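Local structure of peptidase M28 (Shewanella amazonensis SB2B, 3IIB) at residues A[384-389]-A[436-441]; A[248-253]-A[323-328]; A[237-242]-A[296-301]. The protein probably acts as a zinc-dependent peptidase of family M28, with carboxypeptidase or dipeptidase activity, and is likely to work as a homodimer. One frame throughout, in Å; residues are numbered along the deposited sequence. Where two conformers were deposited one is given.

Contact 1 of 3, residues A[384-389]-A[436-441]; sequences GVPVAS and ELRPLP
R438, in the irregular tail that follows helix 413-432, reaches back to G384, V385 and P386, the loop that enters strand 387-392 of the M28 zinc-peptidase fold. No direct hydrogen bond joins the two segments; a carbonyl laid over a guanidinium face, a water bridge and apolar packing hold them together. In the polar part, G384 O sits over the centre of the R438 group, 3.2 Å above its plane and 3.3 Å from CZ. The bond that steers the guanidinium goes to a third segment, from R438 NH2 to H324 O on strand 324-329. G384 has a positive phi of 100°, where a side chain would jam against the preceding carbonyl oxygen, so the turn calls for glycine.

The apolar contacts centre on P386. Its CG meets L437 CB at 3.7 Å and L440 CD2 at 4.0 Å, while the ring crosses the extended R438 chain at about a right angle, with P386 CD 3.6 Å from R438 NE. L440 also lays CD1 3.5 Å from V385 O. L437 continues inward to V352 of helix 346-355.

Within the tail, E436 OE2 accepts R438 N through its anti lone pair, just ahead of the cis peptide bond preceding P439. One water bridges the two backbones, donating to G384 O at 2.8 Å and accepting from L440 N at 3.1 Å.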
ATOM      1  N   GLY A 384      -8.853  -0.514  41.300  1.00  4.60           N
ATOM      2  CA  GLY A 384      -7.786  -0.504  42.299  1.00  7.36           C
ATOM      3  C   GLY A 384      -6.476  -1.138  41.881  1.00  6.00           C
ATOM      4  O   GLY A 384      -5.508  -1.137  42.658  1.00  6.24           O
ATOM      5  N   VAL A 385      -6.440  -1.664  40.664  1.00  6.55           N
ATOM      6  CA  VAL A 385      -5.327  -2.469  40.157  1.00  3.98           C
ATOM      7  C   VAL A 385      -4.309  -1.544  39.505  1.00  3.88           C
ATOM      8  O   VAL A 385      -4.646  -0.777  38.583  1.00  3.45           O
ATOM      9  CB  VAL A 385      -5.794  -3.500  39.124  1.00  5.88           C
ATOM     10  CG1 VAL A 385      -4.604  -4.375  38.671  1.00  4.89           C
ATOM     11  CG2 VAL A 385      -6.929  -4.363  39.720  1.00  4.21           C
ATOM     12  N   PRO A 386      -3.066  -1.579  40.009  1.00  4.28           N
ATOM     13  CA  PRO A 386      -2.003  -0.814  39.360  1.00  4.46           C
ATOM     14  C   PRO A 386      -1.728  -1.293  37.942  1.00  3.36           C
ATOM     15  O   PRO A 386      -1.949  -2.461  37.602  1.00  3.20           O
ATOM     16  CB  PRO A 386      -0.770  -1.075  40.274  1.00  3.46           C
ATOM     17  CG  PRO A 386      -1.317  -1.455  41.573  1.00  2.00           C
ATOM     18  CD  PRO A 386      -2.574  -2.235  41.233  1.00  4.37           C
ATOM     19  N   VAL A 387      -1.246  -0.383  37.100  1.00  4.04           N
ATOM     20  CA  VAL A 387      -0.877  -0.717  35.762  1.00  2.67           C
ATOM     21  C   VAL A 387       0.381   0.043  35.362  1.00  4.38           C
ATOM     22  O   VAL A 387       0.809   0.953  36.054  1.00  4.37           O
ATOM     23  CB  VAL A 387      -2.016  -0.419  34.725  1.00  2.50           C
ATOM     24  CG1 VAL A 387      -3.271  -1.307  35.009  1.00  3.90           C
ATOM     25  CG2 VAL A 387      -2.342   1.082  34.644  1.00  4.26           C
ATOM     26  N   ALA A 388       0.970  -0.396  34.246  1.00  4.38           N
ATOM     27  CA  ALA A 388       2.012   0.340  33.546  1.00  4.28           C
ATOM     28  C   ALA A 388       1.651   0.442  32.067  1.00  5.62           C
ATOM     29  O   ALA A 388       0.929  -0.419  31.522  1.00  5.38           O
ATOM     30  CB  ALA A 388       3.387  -0.351  33.726  1.00  3.77           C
ATOM     31  N   SER A 389       2.126   1.513  31.435  1.00  5.31           N
ATOM     32  CA  SER A 389       2.054   1.684  29.983  1.00  6.00           C
ATOM     33  C   SER A 389       3.493   1.716  29.498  1.00  4.06           C
ATOM     34  O   SER A 389       4.258   2.662  29.781  1.00  3.76           O
ATOM     35  CB  SER A 389       1.352   2.977  29.610  1.00  8.24           C
ATOM     36  OG  SER A 389      -0.051   2.900  29.828  1.00  8.29           O
ATOM     37  N   GLU A 436       5.314  -1.757  47.577  1.00  3.77           N
ATOM     38  CA  GLU A 436       3.877  -1.692  47.742  1.00  4.09           C
ATOM     39  C   GLU A 436       3.313  -0.729  46.725  1.00  4.35           C
ATOM     40  O   GLU A 436       3.615   0.450  46.763  1.00  4.43           O
ATOM     41  CB  GLU A 436       3.501  -1.291  49.185  1.00  3.41           C
ATOM     42  CG  GLU A 436       2.024  -1.071  49.354  1.00  6.02           C
ATOM     43  CD  GLU A 436       1.235  -2.316  48.995  1.00  6.35           C
ATOM     44  OE1 GLU A 436       1.439  -3.340  49.666  1.00  9.30           O
ATOM     45  OE2 GLU A 436       0.420  -2.249  48.045  1.00  6.53           O
ATOM     46  N   LEU A 437       2.474  -1.222  45.820  1.00  6.75           N
ATOM     47  CA  LEU A 437       1.967  -0.409  44.718  1.00  4.71           C
ATOM     48  C   LEU A 437       0.611   0.279  44.975  1.00  6.43           C
ATOM     49  O   LEU A 437       0.178   1.129  44.191  1.00  4.75           O
ATOM     50  CB  LEU A 437       1.904  -1.232  43.421  1.00  3.84           C
ATOM     51  CG  LEU A 437       3.193  -1.895  42.919  1.00  4.28           C
ATOM     52  CD1 LEU A 437       2.867  -2.538  41.549  1.00  2.58           C
ATOM     53  CD2 LEU A 437       4.356  -0.855  42.839  1.00  2.10           C
ATOM     54  N   ARG A 438      -0.029  -0.063  46.077  1.00  4.89           N
ATOM     55  CA  ARG A 438      -1.353   0.416  46.384  1.00  5.23           C
ATOM     56  C   ARG A 438      -1.279   1.287  47.667  1.00  7.32           C
ATOM     57  O   ARG A 438      -0.328   1.179  48.467  1.00  8.11           O
ATOM     58  CB  ARG A 438      -2.277  -0.787  46.575  1.00  7.80           C
ATOM     59  CG  ARG A 438      -2.485  -1.613  45.336  1.00  4.90           C
ATOM     60  CD  ARG A 438      -3.387  -2.744  45.634  1.00  8.45           C
ATOM     61  NE  ARG A 438      -3.564  -3.601  44.459  1.00  6.44           N
ATOM     62  CZ  ARG A 438      -4.736  -4.046  44.018  1.00  3.76           C
ATOM     63  NH1 ARG A 438      -5.845  -3.755  44.672  1.00  5.21           N
ATOM     64  NH2 ARG A 438      -4.802  -4.770  42.918  1.00  4.84           N
ATOM     65  N   PRO A 439      -2.273   2.145  47.880  1.00  4.58           N
ATOM     66  CA  PRO A 439      -3.390   2.439  47.023  1.00  8.04           C
ATOM     67  C   PRO A 439      -3.036   3.405  45.910  1.00  8.35           C
ATOM     68  O   PRO A 439      -2.134   4.236  46.056  1.00  6.53           O
ATOM     69  CB  PRO A 439      -4.369   3.114  47.981  1.00 10.64           C
ATOM     70  CG  PRO A 439      -3.490   3.901  48.884  1.00 11.31           C
ATOM     71  CD  PRO A 439      -2.283   3.002  49.083  1.00  9.71           C
ATOM     72  N   LEU A 440      -3.765   3.324  44.796  1.00  9.87           N
ATOM     73  CA  LEU A 440      -3.601   4.276  43.706  1.00  9.07           C
ATOM     74  C   LEU A 440      -4.122   5.632  44.133  1.00 10.79           C
ATOM     75  O   LEU A 440      -5.196   5.712  44.735  1.00 12.43           O
ATOM     76  CB  LEU A 440      -4.402   3.828  42.475  1.00 10.45           C
ATOM     77  CG  LEU A 440      -4.049   2.469  41.894  1.00  7.69           C
ATOM     78  CD1 LEU A 440      -4.778   2.198  40.515  1.00  2.87           C
ATOM     79  CD2 LEU A 440      -2.553   2.357  41.763  1.00  4.95           C
ATOM     80  N   PRO A 441      -3.396   6.711  43.807  1.00 11.92           N
ATOM     81  CA  PRO A 441      -3.911   8.054  44.080  1.00 12.59           C
ATOM     82  C   PRO A 441      -5.094   8.391  43.148  1.00 18.26           C
ATOM     83  O   PRO A 441      -5.231   7.784  42.072  1.00 13.96           O
ATOM     84  CB  PRO A 441      -2.715   8.953  43.792  1.00 14.24           C
ATOM     85  CG  PRO A 441      -1.924   8.200  42.774  1.00 13.29           C
ATOM     86  CD  PRO A 441      -2.149   6.743  43.031  1.00 12.35           C
TER
HETATM   87  O   HOH W   1      -5.450   0.731  44.726  1.00  8.88           O

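Contact 2 of 3, residues A[248-253]-A[323-328]; sequences ADEIVL and KHYIAA
H324 places its ring carbon CG anti to its carbonyl carbon and beside its own backbone N (chi1 -80°), and L253 places CG anti to its backbone N (chi1 -170°). The side chains of H324 and I251 run alongside each other, pointing the same way. I251 CB stands over the centre of the imidazole at 4.3 Å, a CH-pi contact almost on the ring normal. L253 CD1 lies at the ring's edge, in its plane, 3.9 Å from H324 CD2. The imidazole is kept from turning by bonds at both nitrogens, NE2 to Y313 OH and ND1 to E320 O.

The backbones form a parallel ladder. I251 N donates to K323 O at 2.9 Å, and I251 O accepts Y325 N at 2.7 Å. Two residues on, L253 N donates to I326 O at 3.0 Å, and L253 O takes A328 N. Between these pairs V252 alone faces both Y325 and I326: a beta bulge, with Y325 at near-helical backbone angles. V252 touches the side chains of both residues opposite it, its CG2 4.2 Å from Y325 CD2 and its CG1 as far from I326 CG2.

At the exposed start, K323 is bent at chi2 and in the conformer given its NZ makes a salt bridge to D249 OD2; with a second conformer deposited, the permanence of this bridge is doubtful. E250 turns its carboxylate to R293, which also makes a cation-pi contact with Y325.

Strand 247-257 runs between 293-300 and 324-329, and A327 makes backbone bonds to P386 and A388, around the start of strand 387-392. Helix 413-432 packs on the V252, I326 and A328 side through A431, M430 and F426.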
ATOM      1  N   ALA A 248       2.757 -16.793  45.152  1.00  6.91           N
ATOM      2  CA  ALA A 248       2.103 -17.355  43.975  1.00  8.15           C
ATOM      3  C   ALA A 248       0.662 -16.880  43.862  1.00  6.85           C
ATOM      4  O   ALA A 248       0.091 -16.896  42.790  1.00  9.70           O
ATOM      5  CB  ALA A 248       2.169 -18.893  43.986  1.00  9.72           C
ATOM      6  N   ASP A 249       0.063 -16.487  44.982  1.00 10.25           N
ATOM      7  CA  ASP A 249      -1.326 -15.956  44.992  1.00 12.95           C
ATOM      8  C   ASP A 249      -1.445 -14.551  44.387  1.00 11.20           C
ATOM      9  O   ASP A 249      -2.547 -14.069  44.119  1.00 11.99           O
ATOM     10  CB  ASP A 249      -1.918 -15.945  46.426  1.00 13.92           C
ATOM     11  CG  ASP A 249      -1.118 -15.118  47.400  1.00 18.90           C
ATOM     12  OD1 ASP A 249       0.125 -15.135  47.340  1.00 14.62           O
ATOM     13  OD2 ASP A 249      -1.730 -14.463  48.287  1.00 24.46           O
ATOM     14  N   GLU A 250      -0.318 -13.897  44.187  1.00  7.29           N
ATOM     15  CA  GLU A 250      -0.292 -12.596  43.563  1.00  6.27           C
ATOM     16  C   GLU A 250       0.076 -12.740  42.087  1.00  5.83           C
ATOM     17  O   GLU A 250       0.855 -13.608  41.723  1.00  7.19           O
ATOM     18  CB  GLU A 250       0.725 -11.704  44.242  1.00  5.34           C
ATOM     19  CG  GLU A 250       0.440 -11.513  45.702  1.00 11.69           C
ATOM     20  CD  GLU A 250       1.389 -10.560  46.386  1.00 16.85           C
ATOM     21  OE1 GLU A 250       1.753  -9.523  45.794  1.00 13.73           O
ATOM     22  OE2 GLU A 250       1.751 -10.862  47.551  1.00 20.56           O
ATOM     23  N   ILE A 251      -0.532 -11.891  41.266  1.00  6.11           N
ATOM     24  CA  ILE A 251      -0.465 -12.008  39.818  0.50  5.51           C
ATOM     25  C   ILE A 251       0.147 -10.768  39.178  1.00  6.11           C
ATOM     26  O   ILE A 251      -0.268  -9.651  39.465  1.00  4.92           O
ATOM     27  CB  ILE A 251      -1.867 -12.175  39.225  0.50  6.51           C
ATOM     28  CG1 ILE A 251      -2.488 -13.494  39.694  0.50  7.37           C
ATOM     29  CG2 ILE A 251      -1.814 -12.118  37.706  0.50  5.05           C
ATOM     30  CD1 ILE A 251      -3.946 -13.351  40.002  0.50  5.89           C
ATOM     31  N   VAL A 252       1.128 -10.986  38.319  1.00  4.36           N
ATOM     32  CA  VAL A 252       1.608  -9.969  37.388  1.00  2.81           C
ATOM     33  C   VAL A 252       0.995 -10.357  36.054  1.00  4.00           C
ATOM     34  O   VAL A 252       1.243 -11.463  35.526  1.00  5.76           O
ATOM     35  CB  VAL A 252       3.123  -9.973  37.286  1.00  3.65           C
ATOM     36  CG1 VAL A 252       3.600  -9.071  36.126  1.00  5.31           C
ATOM     37  CG2 VAL A 252       3.733  -9.565  38.663  1.00  5.39           C
ATOM     38  N   LEU A 253       0.169  -9.483  35.504  1.00  5.60           N
ATOM     39  CA  LEU A 253      -0.553  -9.754  34.272  1.00  4.87           C
ATOM     40  C   LEU A 253       0.120  -9.012  33.120  1.00  5.23           C
ATOM     41  O   LEU A 253       0.273  -7.785  33.165  1.00  5.91           O
ATOM     42  CB  LEU A 253      -1.999  -9.280  34.420  1.00  3.94           C
ATOM     43  CG  LEU A 253      -3.047  -9.656  33.364  1.00  5.55           C
ATOM     44  CD1 LEU A 253      -4.447  -9.351  33.874  1.00  7.22           C
ATOM     45  CD2 LEU A 253      -2.821  -8.956  32.061  1.00  6.88           C
ATOM     46  N   LYS A 323      -5.487  -9.182  44.465  1.00  7.73           N
ATOM     47  CA  LYS A 323      -4.212  -9.888  44.351  0.50  6.84           C
ATOM     48  C   LYS A 323      -3.470  -9.680  43.016  1.00  4.96           C
ATOM     49  O   LYS A 323      -2.423 -10.267  42.803  1.00  6.43           O
ATOM     50  CB  LYS A 323      -4.431 -11.379  44.617  0.50  8.17           C
ATOM     51  CG  LYS A 323      -4.638 -11.719  46.103  0.50  9.17           C
ATOM     52  CD  LYS A 323      -3.333 -11.584  46.885  0.50 16.71           C
ATOM     53  CE  LYS A 323      -3.498 -11.998  48.341  0.50 21.46           C
ATOM     54  NZ  LYS A 323      -2.198 -12.030  49.071  0.50 14.90           N
ATOM     55  N   HIS A 324      -4.013  -8.870  42.105  1.00  5.13           N
ATOM     56  CA  HIS A 324      -3.302  -8.465  40.890  1.00  3.87           C
ATOM     57  C   HIS A 324      -2.304  -7.397  41.276  1.00  5.08           C
ATOM     58  O   HIS A 324      -2.681  -6.318  41.714  1.00  7.97           O
ATOM     59  CB  HIS A 324      -4.243  -7.940  39.817  1.00  3.78           C
ATOM     60  CG  HIS A 324      -4.927  -9.021  39.066  1.00  3.72           C
ATOM     61  ND1 HIS A 324      -5.692  -9.983  39.695  1.00  5.34           N
ATOM     62  CD2 HIS A 324      -4.914  -9.343  37.751  1.00  7.40           C
ATOM     63  CE1 HIS A 324      -6.148 -10.827  38.790  1.00  9.27           C
ATOM     64  NE2 HIS A 324      -5.678 -10.474  37.605  1.00 10.70           N
ATOM     65  N   TYR A 325      -1.035  -7.721  41.214  1.00  2.71           N
ATOM     66  CA  TYR A 325      -0.007  -6.789  41.647  1.00  2.11           C
ATOM     67  C   TYR A 325       0.075  -5.599  40.675  1.00  5.12           C
ATOM     68  O   TYR A 325       0.061  -4.442  41.092  1.00  4.14           O
ATOM     69  CB  TYR A 325       1.313  -7.536  41.750  1.00  5.51           C
ATOM     70  CG  TYR A 325       2.460  -6.689  42.257  1.00  5.05           C
ATOM     71  CD1 TYR A 325       2.451  -6.151  43.546  1.00  5.04           C
ATOM     72  CD2 TYR A 325       3.567  -6.469  41.461  1.00  2.89           C
ATOM     73  CE1 TYR A 325       3.528  -5.375  43.999  1.00  6.62           C
ATOM     74  CE2 TYR A 325       4.634  -5.665  41.908  1.00  2.97           C
ATOM     75  CZ  TYR A 325       4.606  -5.171  43.164  1.00  2.00           C
ATOM     76  OH  TYR A 325       5.671  -4.388  43.556  1.00  4.73           O
ATOM     77  N   ILE A 326       0.173  -5.905  39.381  1.00  3.83           N
ATOM     78  CA  ILE A 326       0.248  -4.901  38.328  1.00  4.89           C
ATOM     79  C   ILE A 326      -0.160  -5.563  37.052  1.00  4.28           C
ATOM     80  O   ILE A 326       0.016  -6.782  36.896  1.00  5.09           O
ATOM     81  CB  ILE A 326       1.654  -4.293  38.218  1.00  5.14           C
ATOM     82  CG1 ILE A 326       1.635  -3.031  37.337  1.00  4.61           C
ATOM     83  CG2 ILE A 326       2.647  -5.325  37.675  1.00  4.78           C
ATOM     84  CD1 ILE A 326       2.786  -2.030  37.661  1.00  3.05           C
ATOM     85  N   ALA A 327      -0.721  -4.778  36.146  1.00  3.09           N
ATOM     86  CA  ALA A 327      -1.110  -5.244  34.825  1.00  3.81           C
ATOM     87  C   ALA A 327      -0.566  -4.331  33.724  1.00  5.29           C
ATOM     88  O   ALA A 327      -0.493  -3.135  33.936  1.00  3.82           O
ATOM     89  CB  ALA A 327      -2.649  -5.286  34.715  1.00  2.59           C
ATOM     90  N   ALA A 328      -0.220  -4.897  32.557  1.00  4.45           N
ATOM     91  CA  ALA A 328       0.262  -4.140  31.386  1.00  3.36           C
ATOM     92  C   ALA A 328      -0.100  -4.888  30.128  1.00  5.02           C
ATOM     93  O   ALA A 328      -0.267  -6.111  30.160  1.00  4.89           O
ATOM     94  CB  ALA A 328       1.785  -3.876  31.419  1.00  2.00           C
TER

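Contact 3 of 3, residues A[237-242]-A[296-301]; sequences NVIAEV and RVVLYA
N237 to E241 and R296 to Y300 form an antiparallel ladder between strands 220-242 and 293-300, buried in the large sheet of the zinc-peptidase fold. Strand 293-300 carries the Y300 side chain to about 4 Å from that of the zinc ligand H257. V238 with L299 and A240 with V297 are the hydrogen-bonded pairs; L299 N gives V238 O a bond of 2.8 Å, and V297 N gives A240 O one of 2.7 Å. Beyond the last strand pair, N237 extends the ladder with its side chain: OD1 accepts A301 N at 2.9 Å, almost straight (175°), while ND2 bonds to G309 O, so both ends of the amide are held.

V238, A240, V297 and L299 share one side of the sheet, beneath helices 42-57 and 267-285. On the other lie I239, V298, E241 and R296. I239 CG2 packs 3.6 Å from R296 CG, and a bend at chi3 (-69°) turns R296 NE toward E241. There NE and NH2 grip a single oxygen, OE2, at 2.8 and 3.0 Å, both from the same face of the carboxylate. A water donates to E241 OE1 and accepts from R296 NH2.

E241 OE1 also has a salt bridge to R62, and OE2 a hydrogen bond with Y64 OH; R296 NH1 has a salt bridge to E320 and a hydrogen bond with Y313 OH. An alanine in place of R296 would probably leave E241 OE2 without both its guanidinium donors and E320 without this charged mate. The chemistry implies a chain of alternating charges, R62, E241, R296 and E320, its middle pair buried, in which each would be expected to stabilise its neighbours' ionised form.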
ATOM      1  N   ASN A 237     -11.018 -15.536  26.229  1.00  5.75           N
ATOM      2  CA  ASN A 237      -9.718 -15.072  26.739  1.00  5.48           C
ATOM      3  C   ASN A 237      -8.867 -16.315  26.935  1.00  7.82           C
ATOM      4  O   ASN A 237      -9.321 -17.297  27.544  1.00  4.41           O
ATOM      5  CB  ASN A 237      -9.902 -14.328  28.065  1.00  6.57           C
ATOM      6  CG  ASN A 237     -10.624 -12.990  27.915  1.00  4.92           C
ATOM      7  OD1 ASN A 237     -10.534 -12.324  26.879  1.00  5.45           O
ATOM      8  ND2 ASN A 237     -11.307 -12.572  28.983  1.00  2.57           N
ATOM      9  N   VAL A 238      -7.645 -16.301  26.404  1.00  4.73           N
ATOM     10  CA  VAL A 238      -6.752 -17.438  26.492  1.00  3.49           C
ATOM     11  C   VAL A 238      -5.639 -17.072  27.443  1.00  3.43           C
ATOM     12  O   VAL A 238      -5.019 -15.983  27.304  1.00  5.26           O
ATOM     13  CB  VAL A 238      -6.196 -17.816  25.101  1.00  5.07           C
ATOM     14  CG1 VAL A 238      -5.095 -18.912  25.184  1.00  7.92           C
ATOM     15  CG2 VAL A 238      -7.325 -18.227  24.161  1.00  6.81           C
ATOM     16  N   ILE A 239      -5.396 -17.951  28.422  1.00  4.51           N
ATOM     17  CA  ILE A 239      -4.554 -17.594  29.548  1.00  3.93           C
ATOM     18  C   ILE A 239      -3.462 -18.649  29.726  1.00  2.30           C
ATOM     19  O   ILE A 239      -3.722 -19.883  29.640  1.00  4.47           O
ATOM     20  CB  ILE A 239      -5.381 -17.428  30.814  1.00  4.53           C
ATOM     21  CG1 ILE A 239      -6.389 -16.248  30.649  1.00 10.21           C
ATOM     22  CG2 ILE A 239      -4.429 -17.248  32.045  1.00  5.35           C
ATOM     23  CD1 ILE A 239      -7.462 -16.154  31.736  1.00  8.81           C
ATOM     24  N   ALA A 240      -2.258 -18.158  29.979  1.00  4.15           N
ATOM     25  CA  ALA A 240      -1.143 -19.021  30.417  1.00  4.34           C
ATOM     26  C   ALA A 240      -0.454 -18.438  31.608  1.00  4.28           C
ATOM     27  O   ALA A 240      -0.389 -17.202  31.801  1.00  8.17           O
ATOM     28  CB  ALA A 240      -0.125 -19.210  29.314  1.00  6.02           C
ATOM     29  N   GLU A 241       0.111 -19.331  32.416  1.00  4.90           N
ATOM     30  CA  GLU A 241       0.791 -18.914  33.624  1.00  2.67           C
ATOM     31  C   GLU A 241       2.157 -19.554  33.778  1.00  4.69           C
ATOM     32  O   GLU A 241       2.370 -20.713  33.433  1.00  5.88           O
ATOM     33  CB  GLU A 241      -0.081 -19.223  34.868  1.00  4.27           C
ATOM     34  CG  GLU A 241      -1.363 -18.426  34.927  1.00  9.95           C
ATOM     35  CD  GLU A 241      -2.317 -18.806  36.037  1.00 10.61           C
ATOM     36  OE1 GLU A 241      -1.995 -19.695  36.864  1.00 13.34           O
ATOM     37  OE2 GLU A 241      -3.393 -18.176  36.092  1.00  9.45           O
ATOM     38  N   VAL A 242       3.087 -18.717  34.239  1.00  4.11           N
ATOM     39  CA  VAL A 242       4.324 -19.127  34.857  1.00  3.13           C
ATOM     40  C   VAL A 242       4.074 -19.171  36.363  1.00  4.88           C
ATOM     41  O   VAL A 242       3.810 -18.161  36.992  1.00  4.34           O
ATOM     42  CB  VAL A 242       5.460 -18.132  34.558  1.00  4.16           C
ATOM     43  CG1 VAL A 242       6.763 -18.594  35.265  1.00  2.40           C
ATOM     44  CG2 VAL A 242       5.669 -17.968  33.026  1.00  6.68           C
ATOM     45  N   ARG A 296       0.960 -14.059  34.672  1.00  3.64           N
ATOM     46  CA  ARG A 296      -0.175 -14.504  33.888  1.00  5.91           C
ATOM     47  C   ARG A 296      -0.188 -13.766  32.536  1.00  6.12           C
ATOM     48  O   ARG A 296      -0.271 -12.522  32.494  1.00  5.41           O
ATOM     49  CB  ARG A 296      -1.477 -14.267  34.668  1.00  4.35           C
ATOM     50  CG  ARG A 296      -2.718 -14.729  33.885  1.00  6.30           C
ATOM     51  CD  ARG A 296      -4.007 -14.540  34.648  1.00  3.93           C
ATOM     52  NE  ARG A 296      -4.070 -15.457  35.785  1.00  6.14           N
ATOM     53  CZ  ARG A 296      -4.903 -15.336  36.820  1.00  8.28           C
ATOM     54  NH1 ARG A 296      -5.763 -14.305  36.907  1.00  9.09           N
ATOM     55  NH2 ARG A 296      -4.884 -16.248  37.773  1.00  6.61           N
ATOM     56  N   VAL A 297      -0.080 -14.543  31.443  1.00  4.04           N
ATOM     57  CA  VAL A 297      -0.231 -14.030  30.093  1.00  3.63           C
ATOM     58  C   VAL A 297      -1.708 -14.095  29.762  1.00  3.90           C
ATOM     59  O   VAL A 297      -2.309 -15.153  29.862  1.00  3.47           O
ATOM     60  CB  VAL A 297       0.587 -14.833  29.060  1.00  3.71           C
ATOM     61  CG1 VAL A 297       0.255 -14.405  27.614  1.00  3.04           C
ATOM     62  CG2 VAL A 297       2.101 -14.650  29.304  1.00  4.48           C
ATOM     63  N   VAL A 298      -2.309 -12.963  29.403  1.00  2.98           N
ATOM     64  CA  VAL A 298      -3.709 -12.977  28.999  1.00  2.54           C
ATOM     65  C   VAL A 298      -3.797 -12.494  27.566  1.00  3.01           C
ATOM     66  O   VAL A 298      -3.351 -11.373  27.256  1.00  5.28           O
ATOM     67  CB  VAL A 298      -4.636 -12.110  29.908  1.00  4.31           C
ATOM     68  CG1 VAL A 298      -6.065 -12.239  29.451  1.00  2.49           C
ATOM     69  CG2 VAL A 298      -4.455 -12.506  31.338  1.00  3.21           C
ATOM     70  N   LEU A 299      -4.369 -13.339  26.705  1.00  4.05           N
ATOM     71  CA  LEU A 299      -4.561 -13.012  25.320  1.00  3.18           C
ATOM     72  C   LEU A 299      -6.046 -12.762  25.146  1.00  4.20           C
ATOM     73  O   LEU A 299      -6.849 -13.696  25.131  1.00  3.90           O
ATOM     74  CB  LEU A 299      -4.036 -14.119  24.399  1.00  6.02           C
ATOM     75  CG  LEU A 299      -2.611 -14.590  24.622  1.00  2.96           C
ATOM     76  CD1 LEU A 299      -2.194 -15.677  23.600  1.00  3.44           C
ATOM     77  CD2 LEU A 299      -1.686 -13.374  24.497  1.00  2.00           C
ATOM     78  N   TYR A 300      -6.405 -11.486  25.126  1.00  3.04           N
ATOM     79  CA  TYR A 300      -7.796 -11.095  25.248  1.00  5.26           C
ATOM     80  C   TYR A 300      -8.549 -11.261  23.958  1.00  4.38           C
ATOM     81  O   TYR A 300      -8.031 -11.010  22.872  1.00  4.72           O
ATOM     82  CB  TYR A 300      -7.937  -9.617  25.707  1.00  4.28           C
ATOM     83  CG  TYR A 300      -7.509  -9.316  27.132  1.00  4.59           C
ATOM     84  CD1 TYR A 300      -8.380  -9.510  28.166  1.00  6.29           C
ATOM     85  CD2 TYR A 300      -6.256  -8.804  27.426  1.00  6.62           C
ATOM     86  CE1 TYR A 300      -8.033  -9.205  29.489  1.00  6.05           C
ATOM     87  CE2 TYR A 300      -5.886  -8.526  28.737  1.00  2.29           C
ATOM     88  CZ  TYR A 300      -6.785  -8.700  29.752  1.00  7.99           C
ATOM     89  OH  TYR A 300      -6.439  -8.377  31.044  1.00  7.80           O
ATOM     90  N   ALA A 301      -9.807 -11.655  24.115  1.00  4.72           N
ATOM     91  CA  ALA A 301     -10.784 -11.734  23.051  1.00  5.86           C
ATOM     92  C   ALA A 301     -11.421 -10.383  22.758  1.00  4.70           C
ATOM     93  O   ALA A 301     -11.685  -9.574  23.656  1.00  4.79           O
ATOM     94  CB  ALA A 301     -11.941 -12.756  23.439  1.00  5.36           C
TER
HETATM   95  O   HOH W   2      -3.120 -18.459  39.176  1.00 26.90           O

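Following the chain from its N terminus, 237-242 comes first and 248-253 soon after, and each waits for its partner. Contact 3 closes at 296-301 and contact 2 at 323-328, so these two loops cross. The crossing interleaves the strands: 293-300 lies between 220-242 and 247-257, with V252 O bonded to R296 N, and 324-329 adds to the other side of 247-257. Contact 1 neither nests nor crosses; it opens only at 384-389 and closes at 436-441, a loop holding helix 413-432. It still joins contact 2 directly, through P386 O with A327 N. Together they tie the sheet's successive strands to the C-terminal tail.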